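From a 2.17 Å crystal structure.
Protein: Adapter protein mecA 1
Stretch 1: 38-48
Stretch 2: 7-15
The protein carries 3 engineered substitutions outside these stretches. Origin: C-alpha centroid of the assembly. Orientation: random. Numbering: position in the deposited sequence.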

# COMPACT_ATOMS: atom_id res chain seq x y z
N GLU A 38 -8.79 -6.00 -10.91
CA GLU A 38 -8.90 -5.49 -12.26
C GLU A 38 -7.56 -5.00 -12.81
O GLU A 38 -7.48 -3.90 -13.34
CB GLU A 38 -9.89 -4.32 -12.31
CG GLU A 38 -11.33 -4.68 -12.07
CD GLU A 38 -11.81 -5.78 -12.99
OE1 GLU A 38 -11.44 -5.76 -14.20
OE2 GLU A 38 -12.56 -6.65 -12.51
N ASN A 39 -6.52 -5.81 -12.68
CA ASN A 39 -5.24 -5.49 -13.32
C ASN A 39 -4.39 -4.51 -12.54
O ASN A 39 -3.26 -4.25 -12.92
CB ASN A 39 -5.46 -4.94 -14.74
CG ASN A 39 -6.54 -5.69 -15.52
OD1 ASN A 39 -7.47 -5.08 -16.07
ND2 ASN A 39 -6.42 -7.02 -15.55
N ARG A 40 -4.91 -3.97 -11.45
CA ARG A 40 -4.09 -3.08 -10.64
C ARG A 40 -3.88 -3.61 -9.23
O ARG A 40 -4.47 -4.61 -8.84
CB ARG A 40 -4.65 -1.66 -10.66
CG ARG A 40 -4.77 -1.15 -12.08
CD ARG A 40 -4.46 0.32 -12.21
NE ARG A 40 -5.58 1.17 -11.83
CZ ARG A 40 -6.52 1.58 -12.66
NH1 ARG A 40 -6.49 1.20 -13.93
NH2 ARG A 40 -7.51 2.38 -12.23
N TYR A 41 -2.98 -2.97 -8.48
CA TYR A 41 -2.71 -3.37 -7.10
C TYR A 41 -3.18 -2.26 -6.18
O TYR A 41 -3.10 -1.08 -6.53
CB TYR A 41 -1.22 -3.71 -6.88
CG TYR A 41 -0.82 -4.97 -7.63
CD1 TYR A 41 -0.90 -6.21 -7.02
CD2 TYR A 41 -0.43 -4.91 -8.97
CE1 TYR A 41 -0.58 -7.37 -7.71
CE2 TYR A 41 -0.11 -6.07 -9.67
CZ TYR A 41 -0.18 -7.29 -9.03
OH TYR A 41 0.15 -8.45 -9.72
N TYR A 42 -3.70 -2.63 -5.03
CA TYR A 42 -4.23 -1.67 -4.09
C TYR A 42 -3.62 -1.92 -2.73
O TYR A 42 -3.60 -3.05 -2.25
CB TYR A 42 -5.76 -1.77 -4.03
CG TYR A 42 -6.41 -1.35 -5.33
CD1 TYR A 42 -6.95 -0.08 -5.48
CD2 TYR A 42 -6.46 -2.22 -6.41
CE1 TYR A 42 -7.53 0.30 -6.67
CE2 TYR A 42 -7.04 -1.84 -7.61
CZ TYR A 42 -7.58 -0.58 -7.74
OH TYR A 42 -8.17 -0.19 -8.93
N LEU A 43 -3.10 -0.87 -2.12
CA LEU A 43 -2.47 -1.00 -0.83
C LEU A 43 -3.43 -0.40 0.16
O LEU A 43 -3.62 0.81 0.16
CB LEU A 43 -1.18 -0.18 -0.77
CG LEU A 43 0.13 -0.76 -0.22
CD1 LEU A 43 0.96 0.32 0.48
CD2 LEU A 43 -0.11 -1.93 0.69
N TYR A 44 -4.03 -1.20 1.01
CA TYR A 44 -4.71 -0.56 2.12
C TYR A 44 -3.68 -0.05 3.13
O TYR A 44 -2.85 -0.81 3.61
CB TYR A 44 -5.71 -1.48 2.78
CG TYR A 44 -6.39 -0.83 3.95
CD1 TYR A 44 -7.24 0.26 3.77
CD2 TYR A 44 -6.19 -1.31 5.24
CE1 TYR A 44 -7.85 0.87 4.84
CE2 TYR A 44 -6.81 -0.72 6.33
CZ TYR A 44 -7.63 0.37 6.12
OH TYR A 44 -8.23 0.93 7.22
N VAL A 45 -3.71 1.24 3.43
CA VAL A 45 -2.67 1.82 4.29
C VAL A 45 -3.21 2.48 5.55
O VAL A 45 -3.85 3.53 5.47
CB VAL A 45 -1.85 2.85 3.54
CG1 VAL A 45 -0.83 3.49 4.48
CG2 VAL A 45 -1.16 2.19 2.38
N ASP A 46 -2.92 1.88 6.70
CA ASP A 46 -3.38 2.41 7.98
C ASP A 46 -2.21 2.95 8.77
O ASP A 46 -1.40 2.20 9.30
CB ASP A 46 -4.08 1.33 8.80
CG ASP A 46 -4.73 1.89 10.06
OD1 ASP A 46 -4.65 3.12 10.26
OD2 ASP A 46 -5.33 1.10 10.84
N PHE A 47 -2.14 4.28 8.84
CA PHE A 47 -1.12 4.95 9.63
C PHE A 47 -1.54 5.02 11.10
O PHE A 47 -1.05 5.87 11.85
CB PHE A 47 -0.90 6.36 9.09
CG PHE A 47 -0.28 6.40 7.71
CD1 PHE A 47 1.07 6.14 7.53
CD2 PHE A 47 -1.05 6.73 6.60
CE1 PHE A 47 1.64 6.21 6.27
CE2 PHE A 47 -0.48 6.80 5.32
CZ PHE A 47 0.87 6.53 5.16
N CYS A 48 -2.43 4.11 11.51
CA CYS A 48 -3.17 4.19 12.77
C CYS A 48 -2.72 5.31 13.70
O CYS A 48 -3.40 6.34 13.80
CB CYS A 48 -3.17 2.84 13.51
SG CYS A 48 -1.54 2.19 13.90
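Stretch 2 7-15: LQFVLRFGD

Two like charges lie close together across this strand pair: Arg-40 and Arg-12 run side by side, with Arg-40 NH2 3.8 Å from Arg-12 NE and Arg-12 CD at the edge of the Arg-40 guanidinium. No salt bridge between the stretches offsets them; the contacts across the pair are mainly backbone hydrogen bonds and apolar packing.

Gln-8 to Phe-13 form an extended β strand, antiparallel to strand 40-46 at a crossing angle of 158° and a closest axial approach of 4.6 Å. The register centres on three doubly hydrogen-bonded pairs. Phe-13 N gives to Tyr-41 O (2.7 Å) and Tyr-41 N to Phe-13 O (3.1 Å); Leu-43 N to Leu-11 O is 2.8 Å and Leu-11 N to Leu-43 O 3.1 Å; Val-45 N to Phe-9 O is 2.6 Å and Phe-9 N to Val-45 O 2.9 Å. Past strand 40-46, Phe-47 N gives a weak hydrogen bond to Leu-7 O (3.4 Å).

Alternation then sorts the side chains. Those same pairs share a largely apolar face, where Leu-43 CB meets the Phe-13 ring edge at CE2 (3.7 Å) and Val-45 CG2 reaches Leu-11 CD1 (4.0 Å). On the other face, Val-10 fits between two tyrosines: its CG1 lies 3.9 Å from Tyr-42 CD1, its CG2 3.9 Å from Tyr-44 CD1.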

# COMPACT_ATOMS: atom_id res chain seq x y z
N LEU A 7 -4.87 8.36 9.96
CA LEU A 7 -6.01 8.06 9.09
C LEU A 7 -5.70 6.98 8.05
O LEU A 7 -4.55 6.54 7.91
CB LEU A 7 -6.53 9.34 8.42
CG LEU A 7 -5.53 10.24 7.67
CD1 LEU A 7 -6.28 11.35 6.92
CD2 LEU A 7 -4.47 10.83 8.60
N GLN A 8 -6.73 6.56 7.32
CA GLN A 8 -6.63 5.44 6.39
C GLN A 8 -6.60 5.86 4.92
O GLN A 8 -7.14 6.90 4.53
CB GLN A 8 -7.76 4.45 6.67
CG GLN A 8 -7.47 3.56 7.87
CD GLN A 8 -8.58 3.57 8.91
OE1 GLN A 8 -8.31 3.54 10.11
NE2 GLN A 8 -9.83 3.62 8.46
N PHE A 9 -5.92 5.06 4.10
CA PHE A 9 -5.83 5.33 2.67
C PHE A 9 -5.86 4.04 1.87
O PHE A 9 -5.30 3.02 2.29
CB PHE A 9 -4.55 6.09 2.33
CG PHE A 9 -4.57 7.51 2.76
CD1 PHE A 9 -4.98 8.51 1.88
CD2 PHE A 9 -4.17 7.87 4.05
CE1 PHE A 9 -5.00 9.85 2.28
CE2 PHE A 9 -4.18 9.20 4.45
CZ PHE A 9 -4.59 10.19 3.57
N VAL A 10 -6.52 4.09 0.73
CA VAL A 10 -6.31 3.06 -0.26
C VAL A 10 -5.58 3.69 -1.42
O VAL A 10 -6.07 4.65 -2.01
CB VAL A 10 -7.58 2.48 -0.79
CG1 VAL A 10 -7.27 1.65 -2.02
CG2 VAL A 10 -8.26 1.63 0.28
N LEU A 11 -4.41 3.14 -1.75
CA LEU A 11 -3.58 3.66 -2.82
C LEU A 11 -3.54 2.66 -3.96
O LEU A 11 -3.44 1.44 -3.72
CB LEU A 11 -2.16 3.93 -2.31
CG LEU A 11 -2.06 4.77 -1.03
CD1 LEU A 11 -0.62 4.85 -0.57
CD2 LEU A 11 -2.63 6.16 -1.22
N ARG A 12 -3.62 3.13 -5.20
CA ARG A 12 -3.61 2.21 -6.32
C ARG A 12 -2.31 2.29 -7.09
O ARG A 12 -1.78 3.39 -7.35
CB ARG A 12 -4.78 2.44 -7.25
CG ARG A 12 -4.68 3.69 -8.10
CD ARG A 12 -5.76 3.66 -9.19
NE ARG A 12 -5.78 4.89 -9.98
CZ ARG A 12 -6.21 6.05 -9.51
NH1 ARG A 12 -6.64 6.09 -8.26
NH2 ARG A 12 -6.20 7.15 -10.26
N PHE A 13 -1.81 1.12 -7.46
CA PHE A 13 -0.56 1.01 -8.22
C PHE A 13 -0.85 0.47 -9.60
O PHE A 13 -1.54 -0.52 -9.75
CB PHE A 13 0.42 0.08 -7.51
CG PHE A 13 0.89 0.58 -6.17
CD1 PHE A 13 2.18 1.07 -6.02
CD2 PHE A 13 0.04 0.56 -5.07
CE1 PHE A 13 2.62 1.53 -4.79
CE2 PHE A 13 0.48 1.03 -3.83
CZ PHE A 13 1.77 1.51 -3.69
N GLY A 14 -0.27 1.11 -10.61
CA GLY A 14 -0.42 0.65 -11.98
C GLY A 14 0.23 -0.70 -12.25
O GLY A 14 -0.19 -1.43 -13.14
N ASP A 15 1.28 -1.04 -11.50
CA ASP A 15 1.85 -2.37 -11.65
C ASP A 15 2.67 -2.82 -10.44
O ASP A 15 3.06 -2.03 -9.60
CB ASP A 15 2.68 -2.47 -12.93
CG ASP A 15 3.95 -1.64 -12.87
OD1 ASP A 15 4.04 -0.78 -11.97
OD2 ASP A 15 4.85 -1.84 -13.72